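Local coordinates for hypothetical protein (Geobacillus stearothermophilus, PDB 1SFS) that is of unknown function but belongs to the Rv2525c-like, glycoside hydrolase-like family and may be a bacterial lysozyme, at residues A[34-39]-A[223-228]; A[44-47]-A[52-55]; A[107-112]-A[148-153]; A[165-170]-A[175-180]; A[203-206]-A[211-214]. All blocks are in the same frame, centred on the assembly; numbering follows the deposited sequence. Where two conformers were deposited one is given.

Contact 1. Residues A[34-39]-A[223-228]; sequences SAQVVT and VCPVDT
Van der Waals packing carries the meeting of Q36 and S34 with P225 and V226. The amide oxygen of Q36 meets the CG-CB side of the proline, Q36 OE1 coming within 3.5 Å of P225 CG and 3.8 Å of P225 CB, while the two side chains cross at about a right angle. The Q36 chain is extended beyond CG, which carries its amide as far as the ring. Deeper in, S34 touches through CB and not through its hydroxyl: S34 CB is 3.8 Å from P225 O and 4.2 Å from V226 CG1, where the backbones also come nearest.

Polar bonds serve each loop separately. With OG held between the backbone N and the carbonyl carbon (chi1 62°), S34 turns its hydroxyl back along its own loop and donates to the carbonyl of Q36, S34 OG to Q36 O 2.8 Å, in the carbonyl plane with a C=O...donor angle of 148°. The same OG also bonds W56 NE1 of strand 55-59, so this buried hydroxyl has two partners. P225 is the centre of an inverse gamma turn, closed by a weak bond from V226 N to C224 O of 2.9 Å.

The covalent tie lies next door: C224 is joined by a disulfide to C45 of helix 40-49, and P225 and V226 also rest on L42 and V46 of that helix. The contact thus sets the loop after strand 29-33 against the lead-in to strand 227-231. Its chemistry implies an interface that depends on fit, with the hydroxyl of S34 divided between its own loop and W56 and the disulfide fixing the opposing one.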
# COMPACT_ATOMS: atom_id res chain seq x y z
N SER A 34 9.21 -1.30 -3.36
CA SER A 34 9.90 -2.12 -4.35
C SER A 34 9.30 -3.50 -4.44
O SER A 34 8.90 -4.11 -3.45
CB SER A 34 11.38 -2.22 -4.02
OG SER A 34 11.65 -2.84 -2.79
N ALA A 35 9.33 -4.04 -5.66
CA ALA A 35 8.98 -5.41 -5.91
C ALA A 35 9.96 -6.39 -5.27
O ALA A 35 9.60 -7.45 -4.82
CB ALA A 35 8.93 -5.66 -7.40
N GLN A 36 11.24 -6.01 -5.24
CA GLN A 36 12.28 -6.90 -4.73
C GLN A 36 12.55 -6.64 -3.25
O GLN A 36 12.24 -5.61 -2.66
CB GLN A 36 13.51 -6.86 -5.66
CG GLN A 36 14.28 -5.63 -5.42
CD GLN A 36 15.34 -5.47 -6.52
OE1 GLN A 36 15.10 -5.10 -7.65
NE2 GLN A 36 16.61 -5.70 -6.17
N VAL A 37 13.18 -7.66 -2.64
CA VAL A 37 13.62 -7.65 -1.26
C VAL A 37 14.54 -6.47 -0.96
O VAL A 37 15.47 -6.16 -1.76
CB VAL A 37 14.34 -8.97 -0.93
CG1 VAL A 37 15.10 -8.97 0.39
CG2 VAL A 37 13.35 -10.10 -1.03
N VAL A 38 14.35 -5.91 0.22
CA VAL A 38 15.27 -4.88 0.71
C VAL A 38 16.48 -5.58 1.28
O VAL A 38 16.49 -5.96 2.44
CB VAL A 38 14.61 -4.00 1.75
CG1 VAL A 38 15.54 -2.83 2.08
CG2 VAL A 38 13.28 -3.45 1.29
N THR A 39 17.52 -5.71 0.53
CA THR A 39 18.84 -6.09 1.01
C THR A 39 19.53 -4.86 1.51
O THR A 39 19.14 -3.71 1.24
CB THR A 39 19.62 -6.71 -0.17
OG1 THR A 39 19.77 -5.68 -1.14
CG2 THR A 39 18.97 -7.99 -0.69
N VAL A 223 17.84 5.15 -10.78
CA VAL A 223 19.11 5.08 -10.03
C VAL A 223 19.08 3.96 -8.99
O VAL A 223 20.14 3.51 -8.55
CB VAL A 223 19.44 6.40 -9.31
CG1 VAL A 223 19.54 7.54 -10.35
CG2 VAL A 223 18.43 6.74 -8.23
N CYS A 224 17.90 3.51 -8.60
CA CYS A 224 17.62 2.40 -7.74
C CYS A 224 16.23 1.86 -8.17
O CYS A 224 15.40 2.69 -8.56
CB CYS A 224 17.54 2.67 -6.21
SG CYS A 224 18.92 3.61 -5.52
N PRO A 225 16.02 0.56 -8.13
CA PRO A 225 14.79 -0.03 -8.65
C PRO A 225 13.65 0.04 -7.65
O PRO A 225 13.14 -0.93 -7.08
CB PRO A 225 15.19 -1.48 -8.95
CG PRO A 225 16.24 -1.76 -7.90
CD PRO A 225 17.00 -0.46 -7.77
N VAL A 226 13.20 1.29 -7.41
CA VAL A 226 12.15 1.59 -6.47
C VAL A 226 11.21 2.64 -7.03
O VAL A 226 11.54 3.38 -7.98
CB VAL A 226 12.73 2.12 -5.13
CG1 VAL A 226 13.74 1.16 -4.54
CG2 VAL A 226 13.36 3.52 -5.25
N ASP A 227 10.03 2.71 -6.46
CA ASP A 227 9.09 3.81 -6.65
C ASP A 227 9.20 4.76 -5.47
O ASP A 227 9.64 4.38 -4.39
CB ASP A 227 7.67 3.31 -6.73
CG ASP A 227 7.56 2.18 -7.73
OD1 ASP A 227 6.97 1.11 -7.38
OD2 ASP A 227 8.00 2.28 -8.88
N THR A 228 8.75 6.02 -5.65
CA THR A 228 8.84 7.02 -4.62
C THR A 228 7.46 7.49 -4.17
O THR A 228 6.54 7.69 -4.95
CB THR A 228 9.69 8.23 -5.06
OG1 THR A 228 9.16 8.81 -6.26
CG2 THR A 228 11.14 7.81 -5.33

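Contact 2. Residues A[44-47]-A[52-55]; sequences QCVR and YPKF
R47 brings its CG and CD methylenes obliquely up to the CD1-CE1 bond of the Y52 ring. R47 CD is 3.5 Å from Y52 CE1 and R47 CG 3.7 Å from Y52 CD1, and the guanidinium and ring planes are 52° apart. Beside this pair, V46 CG1 meets P53 CD at 4.1 Å, an apolar touch on the buried side of the helix.

What positions the arginine is Q44, one helical turn back. CG stands anti to the backbone N (chi1 -177°) and the chain bends at chi3, bringing the guanidinium over to the glutamine, where Q44 OE1 accepts from both R47 NE at 2.8 Å and R47 NH1 at 2.9 Å. The acceptor lies in the guanidinium plane, and the two donors come from opposite faces of the amide. Further out, D40 holds the NE2 of Q44. The Y52 ring is fixed at its far end by a bond between its OH and Y81 O, and F43 packs on it edge-to-face. With an alanine in place of the tyrosine, the methylenes of R47 would probably lose their apolar support and the carbonyl of Y81 its hydroxyl partner.

The contact packs helix 40-49 against the lead-in to strand 55-59, on the return of a beta-alpha-beta crossover. R47 thus divides its work: the methylenes pack on the tyrosine while the charged group is held by the glutamine.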
# COMPACT_ATOMS: atom_id res chain seq x y z
N GLN A 44 21.09 0.78 0.91
CA GLN A 44 22.16 1.78 0.75
C GLN A 44 22.07 2.51 -0.56
O GLN A 44 22.40 3.71 -0.59
CB GLN A 44 23.52 1.07 0.92
CG GLN A 44 23.77 0.46 2.29
CD GLN A 44 23.66 1.33 3.51
OE1 GLN A 44 23.77 2.56 3.43
NE2 GLN A 44 23.35 0.76 4.67
N CYS A 45 21.64 1.86 -1.63
CA CYS A 45 21.41 2.56 -2.90
C CYS A 45 20.44 3.69 -2.68
O CYS A 45 20.67 4.84 -3.05
CB CYS A 45 20.86 1.63 -4.00
SG CYS A 45 20.61 2.36 -5.63
N VAL A 46 19.31 3.36 -2.09
CA VAL A 46 18.29 4.40 -1.86
C VAL A 46 18.82 5.52 -0.96
O VAL A 46 18.69 6.68 -1.25
CB VAL A 46 17.01 3.77 -1.32
CG1 VAL A 46 16.01 4.83 -0.90
CG2 VAL A 46 16.36 2.85 -2.36
N ARG A 47 19.40 5.12 0.17
CA ARG A 47 19.83 6.04 1.22
C ARG A 47 20.79 7.03 0.59
O ARG A 47 20.67 8.26 0.88
CB ARG A 47 20.50 5.34 2.41
CG ARG A 47 20.90 6.31 3.57
CD ARG A 47 21.45 5.55 4.77
NE ARG A 47 22.75 4.96 4.55
CZ ARG A 47 23.91 5.61 4.70
NH1 ARG A 47 25.04 4.92 4.47
NH2 ARG A 47 23.90 6.91 5.06
N TYR A 52 16.58 9.21 2.64
CA TYR A 52 16.39 8.27 3.72
C TYR A 52 14.91 7.91 3.81
O TYR A 52 14.10 8.75 4.21
CB TYR A 52 16.88 8.88 5.08
CG TYR A 52 17.23 7.75 5.97
CD1 TYR A 52 18.58 7.45 6.23
CD2 TYR A 52 16.29 6.94 6.56
CE1 TYR A 52 18.92 6.39 7.06
CE2 TYR A 52 16.62 5.83 7.35
CZ TYR A 52 17.92 5.57 7.60
OH TYR A 52 18.30 4.51 8.38
N PRO A 53 14.51 6.70 3.44
CA PRO A 53 13.07 6.40 3.43
C PRO A 53 12.57 6.23 4.84
O PRO A 53 13.22 5.54 5.65
CB PRO A 53 13.01 5.14 2.60
CG PRO A 53 14.31 4.44 2.94
CD PRO A 53 15.33 5.54 3.06
N LYS A 54 11.40 6.75 5.15
CA LYS A 54 10.79 6.53 6.45
C LYS A 54 9.91 5.28 6.45
O LYS A 54 9.60 4.73 7.53
CB LYS A 54 10.02 7.75 6.93
CG LYS A 54 10.83 9.01 6.95
CD LYS A 54 12.28 8.94 7.38
CE LYS A 54 13.09 10.25 7.30
NZ LYS A 54 13.25 10.81 5.86
N PHE A 55 9.53 4.82 5.27
CA PHE A 55 8.72 3.64 5.09
C PHE A 55 9.10 3.02 3.77
O PHE A 55 9.63 3.70 2.88
CB PHE A 55 7.22 3.92 5.20
CG PHE A 55 6.71 4.92 4.16
CD1 PHE A 55 6.21 4.47 2.95
CD2 PHE A 55 6.78 6.28 4.39
CE1 PHE A 55 5.78 5.38 2.00
CE2 PHE A 55 6.32 7.20 3.42
CZ PHE A 55 5.81 6.74 2.25

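Contact 3. Residues A[107-112]-A[148-153]; sequences NAVFHA and TGYRPG
Y150 packs against V109 and A112 where helix 98-114 lies beside the start of strand 151-156, both part of the repeated beta-alpha pattern of this glycoside hydrolase-like domain. Its CB directs the ring at the helix, and CG stands anti to the carbonyl carbon (chi1 -68°). From there Y150 CD1 comes within 3.9 Å of V109 CG2, and Y150 CE1 is equally close to V109 CG1, so the valine fork meets the CD1-CE1 bond, CG2 approaching the ring obliquely. Further along, Y150 CZ lies 3.9 Å from A112 CB, one turn on in the helix, with CE2 alongside. At the tip, the hydroxyl rests near the same methyl and bonds to I117 O, which satisfies the polar end of a buried side chain. L123 of strand 122-126 packs on both the ring and A112.

The valine also reaches T148 tip to tip. That threonine precedes G149, whose backbone angles would bring any CB too close to the carbonyl O of T148, a position that calls for glycine. T148 OG1 bonds to L145 O as well, tying the turn to helix 135-145. T148 OG1 closes an ST turn, accepting from Y150 N at 3.1 Å with an N-H...acceptor angle of 165°, and lies 3.8 Å from V109 CG2.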
# COMPACT_ATOMS: atom_id res chain seq x y z
N ASN A 107 -6.35 -14.22 3.05
CA ASN A 107 -5.00 -14.57 2.66
C ASN A 107 -4.01 -13.50 3.11
O ASN A 107 -2.87 -13.85 3.54
CB ASN A 107 -4.94 -14.77 1.16
CG ASN A 107 -5.57 -16.06 0.71
OD1 ASN A 107 -5.70 -17.00 1.43
ND2 ASN A 107 -5.90 -16.09 -0.56
N ALA A 108 -4.36 -12.23 3.02
CA ALA A 108 -3.44 -11.17 3.46
C ALA A 108 -3.15 -11.33 4.92
O ALA A 108 -1.98 -11.20 5.34
CB ALA A 108 -4.06 -9.83 3.12
N VAL A 109 -4.16 -11.57 5.76
CA VAL A 109 -3.99 -11.71 7.18
C VAL A 109 -3.12 -12.94 7.48
O VAL A 109 -2.25 -12.91 8.34
CB VAL A 109 -5.36 -11.81 7.88
CG1 VAL A 109 -5.24 -12.25 9.34
CG2 VAL A 109 -6.03 -10.47 7.77
N PHE A 110 -3.37 -14.04 6.76
CA PHE A 110 -2.56 -15.25 6.95
C PHE A 110 -1.09 -14.96 6.74
O PHE A 110 -0.25 -15.38 7.54
CB PHE A 110 -3.09 -16.31 5.99
CG PHE A 110 -2.20 -17.51 5.80
CD1 PHE A 110 -2.22 -18.49 6.77
CD2 PHE A 110 -1.42 -17.68 4.68
CE1 PHE A 110 -1.43 -19.64 6.63
CE2 PHE A 110 -0.64 -18.80 4.52
CZ PHE A 110 -0.71 -19.76 5.47
N HIS A 111 -0.75 -14.26 5.67
CA HIS A 111 0.62 -13.93 5.41
C HIS A 111 1.15 -12.95 6.46
O HIS A 111 2.31 -13.11 6.91
CB HIS A 111 0.85 -13.36 4.01
CG HIS A 111 0.72 -14.41 2.95
ND1 HIS A 111 1.69 -15.35 2.79
CD2 HIS A 111 -0.25 -14.71 2.06
CE1 HIS A 111 1.36 -16.18 1.81
NE2 HIS A 111 0.16 -15.85 1.34
N ALA A 112 0.37 -11.95 6.84
CA ALA A 112 0.82 -10.98 7.82
C ALA A 112 1.15 -11.67 9.16
O ALA A 112 2.14 -11.37 9.80
CB ALA A 112 -0.23 -9.91 8.00
N THR A 148 -9.92 -9.15 12.72
CA THR A 148 -8.55 -9.59 12.83
C THR A 148 -7.59 -8.64 13.52
O THR A 148 -6.47 -9.02 13.86
CB THR A 148 -7.99 -9.91 11.42
OG1 THR A 148 -7.60 -8.70 10.76
CG2 THR A 148 -8.97 -10.72 10.61
N GLY A 149 -8.04 -7.40 13.63
CA GLY A 149 -7.16 -6.39 14.16
C GLY A 149 -6.30 -5.67 13.12
O GLY A 149 -5.71 -4.67 13.49
N TYR A 150 -6.21 -6.18 11.89
CA TYR A 150 -5.50 -5.45 10.84
C TYR A 150 -6.45 -4.42 10.24
O TYR A 150 -7.66 -4.59 10.18
CB TYR A 150 -5.01 -6.41 9.78
CG TYR A 150 -3.93 -7.32 10.32
CD1 TYR A 150 -4.20 -8.61 10.68
CD2 TYR A 150 -2.63 -6.87 10.53
CE1 TYR A 150 -3.23 -9.44 11.18
CE2 TYR A 150 -1.66 -7.68 11.03
CZ TYR A 150 -1.95 -8.97 11.36
OH TYR A 150 -0.99 -9.82 11.87
N ARG A 151 -5.89 -3.31 9.80
CA ARG A 151 -6.64 -2.21 9.23
C ARG A 151 -6.60 -2.27 7.71
O ARG A 151 -5.52 -2.54 7.15
CB ARG A 151 -6.12 -0.88 9.76
CG ARG A 151 -7.02 0.29 9.42
CD ARG A 151 -6.50 1.61 10.00
NE ARG A 151 -7.45 2.67 9.63
CZ ARG A 151 -7.41 3.91 10.08
NH1 ARG A 151 -8.27 4.81 9.72
NH2 ARG A 151 -6.42 4.29 10.91
N PRO A 152 -7.70 -2.01 7.02
CA PRO A 152 -7.70 -2.12 5.56
C PRO A 152 -7.07 -0.93 4.87
O PRO A 152 -7.46 0.22 5.05
CB PRO A 152 -9.20 -2.20 5.22
CG PRO A 152 -9.90 -1.58 6.37
CD PRO A 152 -9.05 -1.81 7.58
N GLY A 153 -6.11 -1.23 4.01
CA GLY A 153 -5.55 -0.26 3.09
C GLY A 153 -5.95 -0.59 1.67
O GLY A 153 -6.16 -1.77 1.32

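Contact 4. Residues A[165-170]-A[175-180]; sequences AAYCEA and NQVAVQ
Y167 and V177 run alongside one another with opposite headings, the tyrosine reaching out from helix 163-173 and the valine back from helix 176-180. The ring leaves its helix with CG anti to the backbone N (chi1 174°), which extends it toward the second helix. V177 CG1 approaches the ring obliquely, 3.8 Å from Y167 CE1 and 4.1 Å from Y167 CD1.

The other branch of the valine turns to the end of segment 165-170, V177 CG2 lying 3.8 Å from A170 O. The methyl carbon A170 CB sits 4.2 Å from V177 CG2 and about as far from V177 CG1, so the valine fork is set between an aromatic ring and a small alanine. Beyond the valine, the phenol oxygen comes down on the backbone of the next residue: Y167 OH is 3.5 Å from A178 CA, with the methyl of A178 beside it. The hydroxyl bonds to S209 O in the loop before strand 211-218, so the polar tip of this buried residue is satisfied there.

On the outer side of helix 176-180, Q180 NE2 donates to Q176 OE1 at 2.8 Å with an N-H...acceptor angle of 176°, a nearly straight bond that links two side chains one turn apart. I138 of helix 135-145 packs on Y167 and A170, and C168 is joined by a disulfide to C208. The short helical segments approach to 9.6 Å between axes, with 110° between their directions: two consecutive helices packed at a steep angle through apolar side chains, within the beta-alpha-beta crossover from strand 151-156 to strand 182-185.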
# COMPACT_ATOMS: atom_id res chain seq x y z
N ALA A 165 -15.38 4.96 -8.26
CA ALA A 165 -16.82 4.77 -8.16
C ALA A 165 -17.14 3.63 -7.23
O ALA A 165 -18.13 3.69 -6.47
CB ALA A 165 -17.45 4.61 -9.54
N ALA A 166 -16.39 2.52 -7.30
CA ALA A 166 -16.62 1.39 -6.43
C ALA A 166 -16.45 1.76 -4.96
O ALA A 166 -17.23 1.38 -4.10
CB ALA A 166 -15.69 0.24 -6.82
N TYR A 167 -15.37 2.51 -4.68
CA TYR A 167 -15.10 2.97 -3.35
C TYR A 167 -16.21 3.86 -2.84
O TYR A 167 -16.69 3.71 -1.73
CB TYR A 167 -13.70 3.69 -3.32
CG TYR A 167 -13.44 4.32 -1.99
CD1 TYR A 167 -12.96 3.58 -0.89
CD2 TYR A 167 -13.70 5.67 -1.80
CE1 TYR A 167 -12.76 4.20 0.33
CE2 TYR A 167 -13.53 6.26 -0.58
CZ TYR A 167 -13.05 5.54 0.49
OH TYR A 167 -12.89 6.10 1.74
N CYS A 168 -16.62 4.84 -3.66
CA CYS A 168 -17.66 5.78 -3.18
C CYS A 168 -19.00 5.06 -2.99
O CYS A 168 -19.71 5.39 -2.03
CB CYS A 168 -17.76 6.98 -4.06
SG CYS A 168 -16.27 8.05 -3.95
N GLU A 169 -19.33 4.07 -3.83
CA GLU A 169 -20.53 3.29 -3.58
C GLU A 169 -20.39 2.53 -2.29
O GLU A 169 -21.33 2.48 -1.46
CB GLU A 169 -20.80 2.35 -4.75
CG GLU A 169 -21.90 1.37 -4.46
CD GLU A 169 -22.20 0.37 -5.55
OE1 GLU A 169 -23.03 -0.57 -5.26
OE2 GLU A 169 -21.69 0.53 -6.68
N ALA A 170 -19.24 1.91 -2.05
CA ALA A 170 -19.05 1.17 -0.80
C ALA A 170 -19.22 2.06 0.41
O ALA A 170 -19.83 1.67 1.42
CB ALA A 170 -17.69 0.50 -0.81
N ASN A 175 -20.71 3.57 5.92
CA ASN A 175 -19.77 4.62 6.16
C ASN A 175 -18.48 4.14 6.80
O ASN A 175 -17.48 4.81 6.73
CB ASN A 175 -20.44 5.70 7.03
CG ASN A 175 -19.48 6.86 7.18
OD1 ASN A 175 -19.22 7.53 6.15
ND2 ASN A 175 -19.05 7.02 8.40
N GLN A 176 -18.48 2.97 7.46
CA GLN A 176 -17.23 2.43 8.01
C GLN A 176 -16.16 2.19 6.97
O GLN A 176 -14.98 2.13 7.33
CB GLN A 176 -17.50 1.13 8.77
CG GLN A 176 -18.24 1.45 10.05
CD GLN A 176 -17.37 2.16 11.05
OE1 GLN A 176 -16.15 2.05 11.14
NE2 GLN A 176 -18.04 2.97 11.84
N VAL A 177 -16.51 2.06 5.70
CA VAL A 177 -15.47 1.95 4.67
C VAL A 177 -14.60 3.19 4.72
O VAL A 177 -13.36 3.11 4.62
CB VAL A 177 -16.10 1.67 3.30
CG1 VAL A 177 -15.06 1.78 2.20
CG2 VAL A 177 -16.81 0.32 3.29
N ALA A 178 -15.20 4.37 4.83
CA ALA A 178 -14.47 5.62 4.87
C ALA A 178 -13.76 5.79 6.19
O ALA A 178 -12.69 6.41 6.24
CB ALA A 178 -15.37 6.79 4.62
N VAL A 179 -14.33 5.31 7.31
CA VAL A 179 -13.70 5.43 8.60
C VAL A 179 -12.45 4.56 8.66
O VAL A 179 -11.39 4.98 9.11
CB VAL A 179 -14.68 5.07 9.72
CG1 VAL A 179 -14.00 5.11 11.08
CG2 VAL A 179 -15.89 6.01 9.69
N GLN A 180 -12.59 3.32 8.27
CA GLN A 180 -11.54 2.31 8.47
C GLN A 180 -10.51 2.32 7.38
O GLN A 180 -9.32 2.09 7.64
CB GLN A 180 -12.14 0.90 8.59
CG GLN A 180 -13.16 0.71 9.74
CD GLN A 180 -12.65 0.99 11.12
OE1 GLN A 180 -11.51 0.68 11.39
NE2 GLN A 180 -13.50 1.50 11.99

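Contact 5. Residues A[203-206]-A[211-214]; sequences PAAP and NVWV
V212 presses both of its methyls into the proline-rich segment 203-206, and apolar packing makes up the contact. V212 CG1 lies 3.7 Å from P203 CG and 3.8 Å from P203 CB, the valine and the ring passing side by side with opposed headings. V212 CG2 lies 3.9 Å from A205 CB and 4.2 Å from P206 CD, facing the CD corner of the P206 ring. CG1 stands anti to the backbone N (chi1 -176°), which sends it to P203 and leaves CG2 for A205 and P206. Replacing V212 by an alanine would probably open a gap beside P203 and A205, since both methyls that meet them would be lost.

Polar bonds run to other parts of the chain. V212 O accepts from Y201 OH, while A204 O bonds S185 OG and A204 pairs through its backbone with A187.

Strand 211-218 lies parallel to strand 182-185 and antiparallel to strand 227-231. V212 points from it toward the loop while W213, on the opposite side, packs on V182 and R151. P206 rests on I183 and on Y167 and C168 of helix 163-173, so the loop runs from that helix over strands 182-185 and 211-218, neighbours in the sheet.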
# COMPACT_ATOMS: atom_id res chain seq x y z
N PRO A 203 -1.91 14.09 -3.38
CA PRO A 203 -2.49 12.95 -4.13
C PRO A 203 -3.88 13.27 -4.65
O PRO A 203 -4.65 14.02 -4.02
CB PRO A 203 -2.61 11.89 -3.06
CG PRO A 203 -2.70 12.59 -1.78
CD PRO A 203 -1.80 13.80 -1.97
N ALA A 204 -4.21 12.62 -5.76
CA ALA A 204 -5.63 12.54 -6.20
C ALA A 204 -6.42 11.70 -5.19
O ALA A 204 -5.93 10.72 -4.66
CB ALA A 204 -5.71 11.89 -7.56
N ALA A 205 -7.66 12.06 -5.01
CA ALA A 205 -8.55 11.38 -4.09
C ALA A 205 -9.84 11.00 -4.79
O ALA A 205 -10.25 11.65 -5.72
CB ALA A 205 -8.88 12.32 -2.96
N PRO A 206 -10.54 9.97 -4.30
CA PRO A 206 -11.89 9.73 -4.82
C PRO A 206 -12.80 10.85 -4.41
O PRO A 206 -12.52 11.60 -3.49
CB PRO A 206 -12.29 8.45 -4.13
CG PRO A 206 -11.53 8.46 -2.86
CD PRO A 206 -10.19 9.07 -3.19
N ASN A 211 -9.47 8.64 3.70
CA ASN A 211 -8.21 8.88 4.38
C ASN A 211 -7.08 8.62 3.36
O ASN A 211 -6.58 7.50 3.28
CB ASN A 211 -8.05 7.95 5.57
CG ASN A 211 -9.14 8.07 6.58
OD1 ASN A 211 -9.39 9.15 7.07
ND2 ASN A 211 -9.83 6.96 6.86
N VAL A 212 -6.72 9.62 2.58
CA VAL A 212 -5.71 9.45 1.53
C VAL A 212 -4.36 9.82 2.14
O VAL A 212 -3.95 10.99 2.14
CB VAL A 212 -6.02 10.22 0.25
CG1 VAL A 212 -4.98 9.89 -0.78
CG2 VAL A 212 -7.41 9.94 -0.23
N TRP A 213 -3.70 8.84 2.72
CA TRP A 213 -2.53 9.04 3.55
C TRP A 213 -1.23 8.64 2.92
O TRP A 213 -0.18 8.81 3.53
CB TRP A 213 -2.67 8.32 4.90
CG TRP A 213 -3.73 8.90 5.79
CD1 TRP A 213 -4.52 9.98 5.60
CD2 TRP A 213 -4.08 8.32 7.07
NE1 TRP A 213 -5.35 10.13 6.72
CE2 TRP A 213 -5.10 9.13 7.61
CE3 TRP A 213 -3.60 7.20 7.77
CZ2 TRP A 213 -5.66 8.84 8.84
CZ3 TRP A 213 -4.17 6.91 9.01
CH2 TRP A 213 -5.16 7.74 9.47
N VAL A 214 -1.24 8.08 1.73
CA VAL A 214 -0.04 7.73 0.99
C VAL A 214 -0.22 8.14 -0.45
O VAL A 214 -1.33 8.04 -0.98
CB VAL A 214 0.34 6.23 1.08
CG1 VAL A 214 1.84 6.06 0.95
CG2 VAL A 214 -0.22 5.56 2.32

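How the contacts relate
Along the chain contacts 2, 3, 4 and 5 follow in series, all nested inside the long loop that contact 1 closes between residues near the start and the end of the chain. Contacts 1 and 2, with centres 10 Å apart, meet at helix 40-49, which holds one segment of contact 2 and is joined to contact 1 by the C45-C224 disulfide. Contacts 4 and 5, about 13 Å between centres, meet through Y167 and P206. Contact 3 reaches contact 4 through R151, which bonds Q180 O, and touches W213 of contact 5. F55 packs on V214, linking contacts 2 and 5. The set is spread round the fold; contacts 1, 3 and 5 reach the same sheet, whose first and last strands pair.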